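Local coordinates for protein N(2),N(2)-dimethylguanosine tRNA methyltransferase (Pyrococcus horikoshii, PDB 2EJU) that probably dimethylates the guanine at position 26 of a number of tRNAs, taking the methyl groups from S-adenosyl-L-methionine, at residues 136-141 against 161-166; 140-145 against 180-185; 74-79 against 112-117; 9-14 against 61-66. All coordinates share one frame; numbering follows the deposited sequence.

Contact 1 of 4, residues 136-141 against 161-166. With SAH (S-adenosyl-L-homocysteine), chain B.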
# COMPACT_ATOMS: atom_id res chain seq x y z
N ASP A 136 -10.33 -0.69 -3.00
CA ASP A 136 -9.09 0.05 -3.15
C ASP A 136 -9.39 1.49 -2.72
O ASP A 136 -10.27 2.16 -3.28
CB ASP A 136 -8.60 -0.01 -4.60
CG ASP A 136 -7.19 0.54 -4.77
OD1 ASP A 136 -6.53 0.19 -5.77
OD2 ASP A 136 -6.75 1.32 -3.90
N LEU A 137 -8.68 1.95 -1.70
CA LEU A 137 -8.84 3.30 -1.19
C LEU A 137 -7.64 4.09 -1.66
O LEU A 137 -6.52 3.87 -1.18
CB LEU A 137 -8.87 3.31 0.34
CG LEU A 137 -10.06 2.64 1.03
CD1 LEU A 137 -9.91 2.77 2.54
CD2 LEU A 137 -11.37 3.28 0.56
N ASP A 138 -7.87 4.99 -2.61
CA ASP A 138 -6.79 5.81 -3.15
C ASP A 138 -7.22 7.27 -3.14
O ASP A 138 -7.61 7.83 -4.16
CB ASP A 138 -6.49 5.36 -4.58
CG ASP A 138 -5.22 5.99 -5.12
OD1 ASP A 138 -4.15 5.76 -4.52
OD2 ASP A 138 -5.31 6.71 -6.13
N PRO A 139 -7.14 7.92 -1.97
CA PRO A 139 -7.52 9.33 -1.82
C PRO A 139 -6.40 10.33 -2.05
O PRO A 139 -5.26 9.96 -2.35
CB PRO A 139 -8.00 9.38 -0.38
CG PRO A 139 -6.97 8.53 0.29
CD PRO A 139 -6.84 7.33 -0.65
N PHE A 140 -6.75 11.61 -1.91
CA PHE A 140 -5.81 12.71 -2.01
C PHE A 140 -5.20 12.82 -0.62
O PHE A 140 -5.73 13.52 0.23
CB PHE A 140 -6.51 14.04 -2.28
CG PHE A 140 -6.87 14.29 -3.71
CD1 PHE A 140 -5.97 14.00 -4.73
CD2 PHE A 140 -8.08 14.90 -4.04
CE1 PHE A 140 -6.27 14.32 -6.05
CE2 PHE A 140 -8.39 15.22 -5.36
CZ PHE A 140 -7.48 14.94 -6.36
N GLY A 141 -4.10 12.13 -0.37
CA GLY A 141 -3.49 12.22 0.94
C GLY A 141 -3.79 11.05 1.86
O GLY A 141 -3.40 9.91 1.57
N GLY A 161 -7.06 -2.58 -0.11
CA GLY A 161 -5.90 -1.94 -0.71
C GLY A 161 -5.94 -0.49 -0.26
O GLY A 161 -6.87 0.25 -0.59
N VAL A 162 -4.93 -0.06 0.48
CA VAL A 162 -4.93 1.30 1.00
C VAL A 162 -3.68 2.09 0.63
O VAL A 162 -2.56 1.61 0.80
CB VAL A 162 -5.06 1.29 2.53
CG1 VAL A 162 -5.27 2.70 3.05
CG2 VAL A 162 -6.19 0.37 2.96
N THR A 163 -3.89 3.30 0.15
CA THR A 163 -2.79 4.19 -0.21
C THR A 163 -2.83 5.45 0.65
O THR A 163 -3.90 5.97 0.97
CB THR A 163 -2.87 4.64 -1.68
OG1 THR A 163 -2.87 3.49 -2.54
CG2 THR A 163 -1.68 5.52 -2.02
N ALA A 164 -1.65 5.92 1.04
CA ALA A 164 -1.52 7.14 1.82
C ALA A 164 -0.54 7.98 1.00
O ALA A 164 0.64 7.63 0.89
CB ALA A 164 -0.95 6.85 3.19
N THR A 165 -1.03 9.06 0.41
CA THR A 165 -0.21 9.93 -0.43
C THR A 165 0.59 10.95 0.36
O THR A 165 1.70 11.32 -0.04
CB THR A 165 -1.06 10.66 -1.47
OG1 THR A 165 -1.70 9.70 -2.32
CG2 THR A 165 -0.19 11.57 -2.34
N ASP A 166 0.04 11.43 1.47
CA ASP A 166 0.76 12.40 2.28
C ASP A 166 1.73 11.66 3.19
O ASP A 166 1.33 11.06 4.18
CB ASP A 166 -0.20 13.24 3.12
CG ASP A 166 0.48 14.44 3.76
OD1 ASP A 166 -0.17 15.15 4.55
OD2 ASP A 166 1.67 14.66 3.46
N SAH B . -8.04 6.70 -7.49
CA SAH B . -7.34 7.31 -8.47
CB SAH B . -7.50 8.76 -7.94
CG SAH B . -8.00 9.77 -6.98
SD SAH B . -7.95 11.45 -6.68
C SAH B . -6.63 6.91 -9.63
O SAH B . -6.73 7.84 -10.56
OXT SAH B . -6.03 5.81 -9.66
C5' SAH B . -8.92 11.49 -5.28
C4' SAH B . -10.25 12.24 -5.60
O4' SAH B . -11.06 11.83 -4.48
C3' SAH B . -11.15 12.97 -6.56
O3' SAH B . -11.61 12.51 -7.87
C2' SAH B . -12.36 13.38 -5.71
O2' SAH B . -13.33 14.21 -6.00
C1' SAH B . -12.23 12.63 -4.42
N9 SAH B . -13.06 12.56 -3.09
C8 SAH B . -12.84 13.41 -2.09
N7 SAH B . -13.65 13.15 -1.11
C5 SAH B . -14.40 12.13 -1.43
C6 SAH B . -15.43 11.43 -0.77
N6 SAH B . -15.78 11.80 0.45
N1 SAH B . -16.06 10.35 -1.40
C2 SAH B . -15.71 9.95 -2.68
N3 SAH B . -14.71 10.63 -3.34
C4 SAH B . -14.04 11.72 -2.74
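Asp138 and Thr163 run alongside each other. Thr163 OG1 gives a weak hydrogen bond to Asp138 OD1 at 3.3 Å. The carboxylate carbon of Asp138 is anti to its own N (chi1 -169°), which sets the group between this threonine and the bound S-adenosyl-L-homocysteine. Its other oxygen, Asp138 OD2, faces the ligand and takes a weak bond from the amino N of the ligand at 3.1 Å. OD2 also pairs with Arg61 NH1, so two donors reach it. Further along, the Phe140 ring lies flat against the ligand. Ligand atom C5' sits over the ring centre, and the sulfur SD is on the same face, 3.4 Å from Phe140 CE1. Phe27 meets Phe140 edge-to-face.

Behind this shell stand two parallel strands. Leu137 N bonds to Gly161 O at 2.7 Å, and Thr163 N returns to Leu137 O at 3.0 Å. The pairing stops just before Asp138. The loop is tied back once more, where Thr165 N reaches Gly141 O at 2.8 Å. Gly141 has a positive phi at which a side chain would press on the carbonyl O of Phe140. On the strand, buried Asp136 OD1 holds both Arg228 and Arg61.

The sequence Asp138-Pro139-Phe140-Gly141 at the end of strand 132-137 resembles the DPPY-type motif IV of class I amino-methyltransferases, which borders the cofactor at this point of the Rossmann-like sheet.

Contact 2 of 4, residues 140-145 against 180-185. With SAH (S-adenosyl-L-homocysteine), chain B.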
# COMPACT_ATOMS: atom_id res chain seq x y z
N PHE A 140 -6.75 11.61 -1.91
CA PHE A 140 -5.81 12.71 -2.01
C PHE A 140 -5.20 12.82 -0.62
O PHE A 140 -5.73 13.52 0.23
CB PHE A 140 -6.51 14.04 -2.28
CG PHE A 140 -6.87 14.29 -3.71
CD1 PHE A 140 -5.97 14.00 -4.73
CD2 PHE A 140 -8.08 14.90 -4.04
CE1 PHE A 140 -6.27 14.32 -6.05
CE2 PHE A 140 -8.39 15.22 -5.36
CZ PHE A 140 -7.48 14.94 -6.36
N GLY A 141 -4.10 12.13 -0.37
CA GLY A 141 -3.49 12.22 0.94
C GLY A 141 -3.79 11.05 1.86
O GLY A 141 -3.40 9.91 1.57
N SER A 142 -4.48 11.32 2.95
CA SER A 142 -4.81 10.30 3.94
C SER A 142 -6.10 9.54 3.66
O SER A 142 -7.08 10.11 3.19
CB SER A 142 -4.90 10.93 5.32
OG SER A 142 -5.34 9.98 6.28
N PRO A 143 -6.12 8.23 3.95
CA PRO A 143 -7.29 7.37 3.74
C PRO A 143 -8.07 7.17 5.04
O PRO A 143 -9.08 6.46 5.07
CB PRO A 143 -6.66 6.07 3.27
CG PRO A 143 -5.49 5.96 4.21
CD PRO A 143 -4.93 7.40 4.26
N MET A 144 -7.61 7.81 6.11
CA MET A 144 -8.23 7.63 7.42
C MET A 144 -9.71 7.99 7.55
O MET A 144 -10.41 7.42 8.37
CB MET A 144 -7.40 8.34 8.49
CG MET A 144 -6.00 7.74 8.63
SD MET A 144 -6.01 5.92 8.80
CE MET A 144 -6.98 5.73 10.36
N GLU A 145 -10.18 8.93 6.73
CA GLU A 145 -11.59 9.32 6.79
C GLU A 145 -12.49 8.20 6.27
O GLU A 145 -13.68 8.16 6.57
CB GLU A 145 -11.83 10.57 5.94
CG GLU A 145 -13.28 11.07 5.97
CD GLU A 145 -13.53 12.25 5.04
OE1 GLU A 145 -12.56 12.86 4.57
OE2 GLU A 145 -14.72 12.56 4.78
N ARG A 180 -2.71 12.62 15.26
CA ARG A 180 -4.14 12.82 15.01
C ARG A 180 -4.74 11.84 14.00
O ARG A 180 -5.80 11.27 14.23
CB ARG A 180 -4.42 14.25 14.52
CG ARG A 180 -4.12 15.35 15.53
CD ARG A 180 -4.97 16.60 15.25
NE ARG A 180 -4.82 17.06 13.87
CZ ARG A 180 -3.72 17.62 13.37
NH1 ARG A 180 -2.66 17.81 14.14
NH2 ARG A 180 -3.68 17.98 12.09
N LYS A 181 -4.05 11.63 12.88
CA LYS A 181 -4.55 10.76 11.83
C LYS A 181 -4.31 9.27 12.01
O LYS A 181 -5.21 8.47 11.77
CB LYS A 181 -3.97 11.19 10.48
CG LYS A 181 -4.25 12.64 10.10
CD LYS A 181 -3.46 13.05 8.86
CE LYS A 181 -3.64 14.53 8.54
NZ LYS A 181 -5.04 14.86 8.14
N TYR A 182 -3.11 8.90 12.42
CA TYR A 182 -2.74 7.50 12.56
C TYR A 182 -2.59 7.01 13.99
O TYR A 182 -2.32 5.82 14.20
CB TYR A 182 -1.45 7.25 11.79
CG TYR A 182 -1.58 7.63 10.33
CD1 TYR A 182 -2.27 6.82 9.45
CD2 TYR A 182 -1.04 8.83 9.85
CE1 TYR A 182 -2.45 7.17 8.12
CE2 TYR A 182 -1.21 9.20 8.51
CZ TYR A 182 -1.92 8.36 7.65
OH TYR A 182 -2.12 8.69 6.34
N LEU A 183 -2.77 7.90 14.95
CA LEU A 183 -2.64 7.54 16.35
C LEU A 183 -1.35 6.76 16.61
O LEU A 183 -1.35 5.69 17.21
CB LEU A 183 -3.86 6.73 16.79
CG LEU A 183 -5.19 7.50 16.75
CD1 LEU A 183 -6.36 6.56 17.01
CD2 LEU A 183 -5.16 8.62 17.79
N ALA A 184 -0.24 7.31 16.13
CA ALA A 184 1.05 6.69 16.31
C ALA A 184 2.15 7.75 16.28
O ALA A 184 2.00 8.80 15.65
CB ALA A 184 1.28 5.65 15.22
N VAL A 185 3.25 7.46 16.97
CA VAL A 185 4.41 8.35 17.05
C VAL A 185 5.41 7.97 15.94
O VAL A 185 6.02 6.90 15.98
CB VAL A 185 5.10 8.23 18.43
CG1 VAL A 185 6.30 9.15 18.50
CG2 VAL A 185 4.11 8.57 19.54
N SAH B . -8.04 6.70 -7.49
CA SAH B . -7.34 7.31 -8.47
CB SAH B . -7.50 8.76 -7.94
CG SAH B . -8.00 9.77 -6.98
SD SAH B . -7.95 11.45 -6.68
C SAH B . -6.63 6.91 -9.63
O SAH B . -6.73 7.84 -10.56
OXT SAH B . -6.03 5.81 -9.66
C5' SAH B . -8.92 11.49 -5.28
C4' SAH B . -10.25 12.24 -5.60
O4' SAH B . -11.06 11.83 -4.48
C3' SAH B . -11.15 12.97 -6.56
O3' SAH B . -11.61 12.51 -7.87
C2' SAH B . -12.36 13.38 -5.71
O2' SAH B . -13.33 14.21 -6.00
C1' SAH B . -12.23 12.63 -4.42
N9 SAH B . -13.06 12.56 -3.09
C8 SAH B . -12.84 13.41 -2.09
N7 SAH B . -13.65 13.15 -1.11
C5 SAH B . -14.40 12.13 -1.43
C6 SAH B . -15.43 11.43 -0.77
N6 SAH B . -15.78 11.80 0.45
N1 SAH B . -16.06 10.35 -1.40
C2 SAH B . -15.71 9.95 -2.68
N3 SAH B . -14.71 10.63 -3.34
C4 SAH B . -14.04 11.72 -2.74
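Met144 packs against Lys181 and Tyr182 at the end of helix 175-182. Its CB stands 3.9 Å from Lys181 O. The next atom, Met144 CG, comes closer to the same carbonyl, at 3.3 Å, and packs on Tyr182 CE1 at 3.6 Å. The sulfur continues along the ring. Met144 SD is 4.8 Å from the centroid of the Tyr182 ring and 57° off its normal, an oblique approach. Bends at chi2 (-50°) and chi3 then turn Met144 CE back toward Lys181 O, at 3.6 Å. The chain thus wraps round one carbonyl with its sulfur on the aromatic side.

The far end of the tyrosine meets the loop before Met144. Tyr182 OH and Ser142 OG are 3.5 Å apart, a weak hydrogen bond at best. Pro143 stands crosswise to Tyr182, with CD near the hydroxyl. Ser142 OG also accepts from Met144 N at 3.1 Å, which fixes the turn that starts the helix.

Pro169, Leu170 and Ala164 also touch Tyr182, while Val203 and Tyr207 of helix 192-209 touch Met144. A leucine in place of Tyr182 would probably take the aromatic flank from the Met144 sulfur and leave a gap beside Ser142 and Pro143.

The arrangement is a Met-aromatic contact next to an ST turn at Ser142. It joins the start of helix 144-153, which follows the cofactor-lining loop after strand 132-137, to the C-terminal end of helix 175-182.

Contact 3 of 4, residues 74-79 against 112-117. With SAH (S-adenosyl-L-homocysteine), chain B.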
# COMPACT_ATOMS: atom_id res chain seq x y z
N VAL A 74 -17.63 -4.44 -11.02
CA VAL A 74 -16.77 -3.33 -10.65
C VAL A 74 -17.53 -2.05 -10.36
O VAL A 74 -18.27 -1.55 -11.20
CB VAL A 74 -15.74 -3.06 -11.76
CG1 VAL A 74 -14.77 -1.96 -11.33
CG2 VAL A 74 -14.99 -4.34 -12.10
N TRP A 75 -17.34 -1.52 -9.16
CA TRP A 75 -17.98 -0.27 -8.77
C TRP A 75 -16.96 0.87 -8.81
O TRP A 75 -15.84 0.73 -8.31
CB TRP A 75 -18.55 -0.38 -7.35
CG TRP A 75 -19.72 -1.32 -7.24
CD1 TRP A 75 -19.74 -2.64 -7.56
CD2 TRP A 75 -21.02 -1.00 -6.73
NE1 TRP A 75 -20.97 -3.17 -7.27
CE2 TRP A 75 -21.78 -2.19 -6.76
CE3 TRP A 75 -21.61 0.17 -6.24
CZ2 TRP A 75 -23.11 -2.25 -6.33
CZ3 TRP A 75 -22.94 0.12 -5.81
CH2 TRP A 75 -23.67 -1.08 -5.86
N LEU A 76 -17.35 1.98 -9.42
CA LEU A 76 -16.50 3.17 -9.49
C LEU A 76 -17.27 4.26 -8.78
O LEU A 76 -18.46 4.44 -9.03
CB LEU A 76 -16.24 3.58 -10.94
CG LEU A 76 -15.40 2.60 -11.78
CD1 LEU A 76 -16.29 1.48 -12.29
CD2 LEU A 76 -14.77 3.35 -12.94
N ASN A 77 -16.61 4.99 -7.89
CA ASN A 77 -17.29 6.03 -7.14
C ASN A 77 -16.47 7.30 -6.94
O ASN A 77 -15.25 7.26 -6.82
CB ASN A 77 -17.67 5.50 -5.76
CG ASN A 77 -18.34 6.55 -4.91
OD1 ASN A 77 -19.54 6.81 -5.05
ND2 ASN A 77 -17.57 7.18 -4.03
N ASP A 78 -17.17 8.42 -6.89
CA ASP A 78 -16.53 9.71 -6.65
C ASP A 78 -17.60 10.70 -6.23
O ASP A 78 -18.73 10.66 -6.71
CB ASP A 78 -15.81 10.22 -7.90
CG ASP A 78 -14.69 11.18 -7.56
OD1 ASP A 78 -13.51 10.81 -7.75
OD2 ASP A 78 -14.98 12.30 -7.09
N ILE A 79 -17.25 11.60 -5.32
CA ILE A 79 -18.19 12.58 -4.82
C ILE A 79 -18.38 13.75 -5.79
O ILE A 79 -19.40 14.44 -5.76
CB ILE A 79 -17.73 13.11 -3.44
CG1 ILE A 79 -18.88 13.84 -2.74
CG2 ILE A 79 -16.54 14.04 -3.62
CD1 ILE A 79 -18.52 14.35 -1.36
N LYS A 112 -19.07 -8.13 -17.80
CA LYS A 112 -18.72 -7.64 -16.48
C LYS A 112 -19.76 -6.57 -16.16
O LYS A 112 -20.22 -5.86 -17.05
CB LYS A 112 -17.31 -7.04 -16.49
CG LYS A 112 -16.22 -8.07 -16.74
CD LYS A 112 -14.84 -7.51 -16.50
CE LYS A 112 -13.77 -8.55 -16.75
NZ LYS A 112 -13.88 -9.71 -15.84
N THR A 113 -20.14 -6.49 -14.90
CA THR A 113 -21.12 -5.50 -14.49
C THR A 113 -20.38 -4.30 -13.92
O THR A 113 -19.60 -4.43 -12.98
CB THR A 113 -22.08 -6.06 -13.43
OG1 THR A 113 -22.85 -7.11 -14.02
CG2 THR A 113 -23.03 -4.97 -12.91
N ILE A 114 -20.64 -3.13 -14.49
CA ILE A 114 -19.99 -1.92 -14.05
C ILE A 114 -21.00 -0.97 -13.42
O ILE A 114 -22.04 -0.69 -14.01
CB ILE A 114 -19.29 -1.22 -15.23
CG1 ILE A 114 -18.32 -2.21 -15.89
CG2 ILE A 114 -18.55 0.02 -14.75
CD1 ILE A 114 -17.67 -1.69 -17.15
N VAL A 115 -20.70 -0.51 -12.22
CA VAL A 115 -21.57 0.40 -11.50
C VAL A 115 -20.83 1.70 -11.25
O VAL A 115 -19.82 1.72 -10.55
CB VAL A 115 -22.00 -0.21 -10.14
CG1 VAL A 115 -23.01 0.70 -9.45
CG2 VAL A 115 -22.59 -1.60 -10.36
N ILE A 116 -21.33 2.79 -11.84
CA ILE A 116 -20.72 4.10 -11.67
C ILE A 116 -21.59 4.87 -10.70
O ILE A 116 -22.77 5.09 -10.95
CB ILE A 116 -20.63 4.84 -13.02
CG1 ILE A 116 -20.09 3.90 -14.09
CG2 ILE A 116 -19.69 6.04 -12.90
CD1 ILE A 116 -20.03 4.52 -15.48
N ASN A 117 -21.00 5.27 -9.58
CA ASN A 117 -21.73 5.95 -8.53
C ASN A 117 -21.23 7.37 -8.26
O ASN A 117 -20.04 7.65 -8.35
CB ASN A 117 -21.64 5.11 -7.25
CG ASN A 117 -22.77 5.39 -6.28
OD1 ASN A 117 -23.94 5.09 -6.57
ND2 ASN A 117 -22.44 5.95 -5.13
N SAH B . -8.04 6.70 -7.49
CA SAH B . -7.34 7.31 -8.47
CB SAH B . -7.50 8.76 -7.94
CG SAH B . -8.00 9.77 -6.98
SD SAH B . -7.95 11.45 -6.68
C SAH B . -6.63 6.91 -9.63
O SAH B . -6.73 7.84 -10.56
OXT SAH B . -6.03 5.81 -9.66
C5' SAH B . -8.92 11.49 -5.28
C4' SAH B . -10.25 12.24 -5.60
O4' SAH B . -11.06 11.83 -4.48
C3' SAH B . -11.15 12.97 -6.56
O3' SAH B . -11.61 12.51 -7.87
C2' SAH B . -12.36 13.38 -5.71
O2' SAH B . -13.33 14.21 -6.00
C1' SAH B . -12.23 12.63 -4.42
N9 SAH B . -13.06 12.56 -3.09
C8 SAH B . -12.84 13.41 -2.09
N7 SAH B . -13.65 13.15 -1.11
C5 SAH B . -14.40 12.13 -1.43
C6 SAH B . -15.43 11.43 -0.77
N6 SAH B . -15.78 11.80 0.45
N1 SAH B . -16.06 10.35 -1.40
C2 SAH B . -15.71 9.95 -2.68
N3 SAH B . -14.71 10.63 -3.34
C4 SAH B . -14.04 11.72 -2.74
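Trp75 and Val115 form the dense part of this pair of parallel strands. Val115 lies over one face of the indole. Its CG1 is 3.7 Å from the centroid of the Trp75 six-membered ring and 16° off the normal, a CH-pi contact. Phe132 meets the ring edge-to-face, and Trp75 NE1 bonds to Glu73. An alanine in place of Trp75 would probably leave Val115 without the ring it covers and Glu73 without its indole donor. Val115 N, Leu76 N and Asn117 N bond in turn to Val74 O, Val115 O and Leu76 O at 2.7 to 2.8 Å.

On the face of Trp75, Asn117 ND2 gives a hydrogen bond to Asn77 OD1 at 3.0 Å, the amide planes 29° apart. Arg105 holds Asn117 OD1. On the other face, Leu76 CD1 packs on Ile114 CG2 at 3.6 Å.

Strand 73-78 ends in Asp78, the acidic residue that commonly holds the cofactor ribose in class I methyltransferases. Asp78 OD1 accepts a hydrogen bond from ligand O3' at 2.6 Å, and Asp78 OD2 one from O2' at 2.7 Å.

The ends are looser. Asp78 N reaches Asn117 O only weakly, at 3.3 Å. The Thr113 side chain stays clear of strand 73-78, though Val74 N bonds soundly to Thr113 O.

Contact 4 of 4, residues 9-14 against 61-66. With SAH (S-adenosyl-L-homocysteine), chain B.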
# COMPACT_ATOMS: atom_id res chain seq x y z
N GLY A 9 -2.39 1.02 -19.91
CA GLY A 9 -2.72 -0.39 -19.90
C GLY A 9 -3.68 -0.62 -21.05
O GLY A 9 -3.51 -0.03 -22.12
N LYS A 10 -4.70 -1.44 -20.84
CA LYS A 10 -5.68 -1.70 -21.89
C LYS A 10 -6.77 -0.63 -21.94
O LYS A 10 -7.68 -0.70 -22.77
CB LYS A 10 -6.35 -3.06 -21.67
CG LYS A 10 -5.44 -4.25 -21.84
CD LYS A 10 -6.22 -5.54 -21.68
CE LYS A 10 -5.33 -6.76 -21.87
NZ LYS A 10 -6.11 -8.02 -21.68
N ALA A 11 -6.68 0.36 -21.07
CA ALA A 11 -7.70 1.40 -21.03
C ALA A 11 -7.36 2.67 -21.81
O ALA A 11 -6.23 3.13 -21.81
CB ALA A 11 -8.02 1.76 -19.58
N LYS A 12 -8.38 3.20 -22.47
CA LYS A 12 -8.26 4.44 -23.23
C LYS A 12 -9.25 5.39 -22.57
O LYS A 12 -10.46 5.15 -22.58
CB LYS A 12 -8.66 4.20 -24.70
CG LYS A 12 -7.69 3.30 -25.46
CD LYS A 12 -8.16 3.03 -26.89
CE LYS A 12 -8.28 4.30 -27.72
NZ LYS A 12 -6.97 5.01 -27.87
N ILE A 13 -8.74 6.45 -21.96
CA ILE A 13 -9.61 7.40 -21.28
C ILE A 13 -9.38 8.83 -21.72
O ILE A 13 -8.38 9.15 -22.35
CB ILE A 13 -9.39 7.37 -19.75
CG1 ILE A 13 -7.97 7.83 -19.42
CG2 ILE A 13 -9.65 5.98 -19.20
CD1 ILE A 13 -7.72 8.12 -17.96
N LEU A 14 -10.33 9.68 -21.37
CA LEU A 14 -10.26 11.09 -21.69
C LEU A 14 -9.94 11.79 -20.38
O LEU A 14 -10.55 11.49 -19.35
CB LEU A 14 -11.61 11.58 -22.22
CG LEU A 14 -12.08 10.97 -23.54
CD1 LEU A 14 -13.56 11.26 -23.75
CD2 LEU A 14 -11.26 11.54 -24.68
N ARG A 61 -8.81 3.48 -12.65
CA ARG A 61 -8.55 2.29 -11.84
C ARG A 61 -9.62 1.22 -12.04
O ARG A 61 -9.32 0.11 -12.46
CB ARG A 61 -8.45 2.68 -10.36
CG ARG A 61 -7.82 1.63 -9.47
CD ARG A 61 -7.63 2.17 -8.05
NE ARG A 61 -6.66 3.26 -8.02
CZ ARG A 61 -5.40 3.14 -7.62
NH1 ARG A 61 -4.60 4.19 -7.65
NH2 ARG A 61 -4.95 1.98 -7.17
N GLY A 62 -10.87 1.56 -11.73
CA GLY A 62 -11.96 0.61 -11.90
C GLY A 62 -12.05 0.11 -13.33
O GLY A 62 -12.33 -1.06 -13.57
N ILE A 63 -11.82 1.00 -14.30
CA ILE A 63 -11.88 0.60 -15.70
C ILE A 63 -10.82 -0.47 -15.97
O ILE A 63 -11.10 -1.48 -16.61
CB ILE A 63 -11.66 1.81 -16.64
CG1 ILE A 63 -12.88 2.73 -16.57
CG2 ILE A 63 -11.47 1.33 -18.07
CD1 ILE A 63 -12.76 3.98 -17.43
N ARG A 64 -9.60 -0.25 -15.48
CA ARG A 64 -8.55 -1.23 -15.68
C ARG A 64 -8.88 -2.51 -14.90
O ARG A 64 -8.54 -3.61 -15.33
CB ARG A 64 -7.19 -0.67 -15.27
CG ARG A 64 -6.70 0.44 -16.20
CD ARG A 64 -5.24 0.77 -15.95
NE ARG A 64 -4.38 -0.38 -16.20
CZ ARG A 64 -3.13 -0.50 -15.77
NH1 ARG A 64 -2.57 0.46 -15.05
NH2 ARG A 64 -2.44 -1.60 -16.05
N PHE A 65 -9.55 -2.38 -13.76
CA PHE A 65 -9.93 -3.57 -13.01
C PHE A 65 -10.83 -4.41 -13.91
O PHE A 65 -10.67 -5.63 -14.02
CB PHE A 65 -10.71 -3.19 -11.74
CG PHE A 65 -9.84 -2.65 -10.62
CD1 PHE A 65 -10.43 -2.15 -9.47
CD2 PHE A 65 -8.45 -2.64 -10.73
CE1 PHE A 65 -9.66 -1.65 -8.42
CE2 PHE A 65 -7.67 -2.14 -9.68
CZ PHE A 65 -8.27 -1.64 -8.53
N ALA A 66 -11.79 -3.75 -14.56
CA ALA A 66 -12.73 -4.42 -15.44
C ALA A 66 -12.07 -4.99 -16.69
O ALA A 66 -12.36 -6.12 -17.10
CB ALA A 66 -13.86 -3.45 -15.83
N SAH B . -8.04 6.70 -7.49
CA SAH B . -7.34 7.31 -8.47
CB SAH B . -7.50 8.76 -7.94
CG SAH B . -8.00 9.77 -6.98
SD SAH B . -7.95 11.45 -6.68
C SAH B . -6.63 6.91 -9.63
O SAH B . -6.73 7.84 -10.56
OXT SAH B . -6.03 5.81 -9.66
C5' SAH B . -8.92 11.49 -5.28
C4' SAH B . -10.25 12.24 -5.60
O4' SAH B . -11.06 11.83 -4.48
C3' SAH B . -11.15 12.97 -6.56
O3' SAH B . -11.61 12.51 -7.87
C2' SAH B . -12.36 13.38 -5.71
O2' SAH B . -13.33 14.21 -6.00
C1' SAH B . -12.23 12.63 -4.42
N9 SAH B . -13.06 12.56 -3.09
C8 SAH B . -12.84 13.41 -2.09
N7 SAH B . -13.65 13.15 -1.11
C5 SAH B . -14.40 12.13 -1.43
C6 SAH B . -15.43 11.43 -0.77
N6 SAH B . -15.78 11.80 0.45
N1 SAH B . -16.06 10.35 -1.40
C2 SAH B . -15.71 9.95 -2.68
N3 SAH B . -14.71 10.63 -3.34
C4 SAH B . -14.04 11.72 -2.74
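Strand 11-14 runs nearly antiparallel to helix 61-66, at 156°, with the two axes 9.0 Å apart at their closest. The backbones come nearest at Ala11 and Arg64, whose CA atoms are 6.0 Å apart. Ala11, small and pointing toward the helix, sits at this closest pair.

Ala11 CB touches Ile63 CG2 at 3.8 Å and Arg64 CG at 3.9 Å. Further along the strand, Ile13 CG2 meets Ile63 CD1 at 4.1 Å, the two isoleucines crossing at a slant. The remaining meeting is at Gly9, whose CA lies over one face of the Arg64 guanidinium. A side chain at Gly9 would run into Arg64 NE. The bend at chi3 of Arg64 (62°) brings the guanidinium face against Gly9 CA. Three acids surround that head: Asp37 at NH2, Glu68 at NE and Glu8 at NH1.

Arg61, on the same helix, also serves the ligand. Its NH1 bonds to the carboxylate oxygen OXT of S-adenosyl-L-homocysteine at 3.0 Å, and Arg61 NE adds a weak bond to the same oxygen at 3.1 Å. Asn35 OD1 accepts from its NH2.

Between strand and helix the contact is van der Waals packing of Ala11 and Ile13 on Ile63 and the Arg64 chain, with Gly9 over the guanidinium. The charge of Arg64 is likely to be balanced by its three acids. Arg61, already paired with acids of strand 132-137 and the loop after it, is likely still to favour the ligand carboxylate.

All four contacts touch S-adenosyl-L-homocysteine. Contacts 1 and 4 meet through Arg61: its NH2 is 2.8 Å from Asp136 OD1, so the helix that holds the ligand carboxylate is tied to the strand end beside it. Contacts 1 and 2 share Phe140 and Gly141, and Val162 CG1 packs on Pro143 CG at 3.5 Å. Contacts 3 and 4 adjoin because helix 60-68 packs on strand 73-78, which follows it in the chain, with Val74 CG1 3.4 Å from Gly62 O. Contacts 1 and 3 belong to one sheet but do not touch; their centres are about 18 Å apart. The ligand bridges them, with its ribose at contact 3 and its amino group at contact 1.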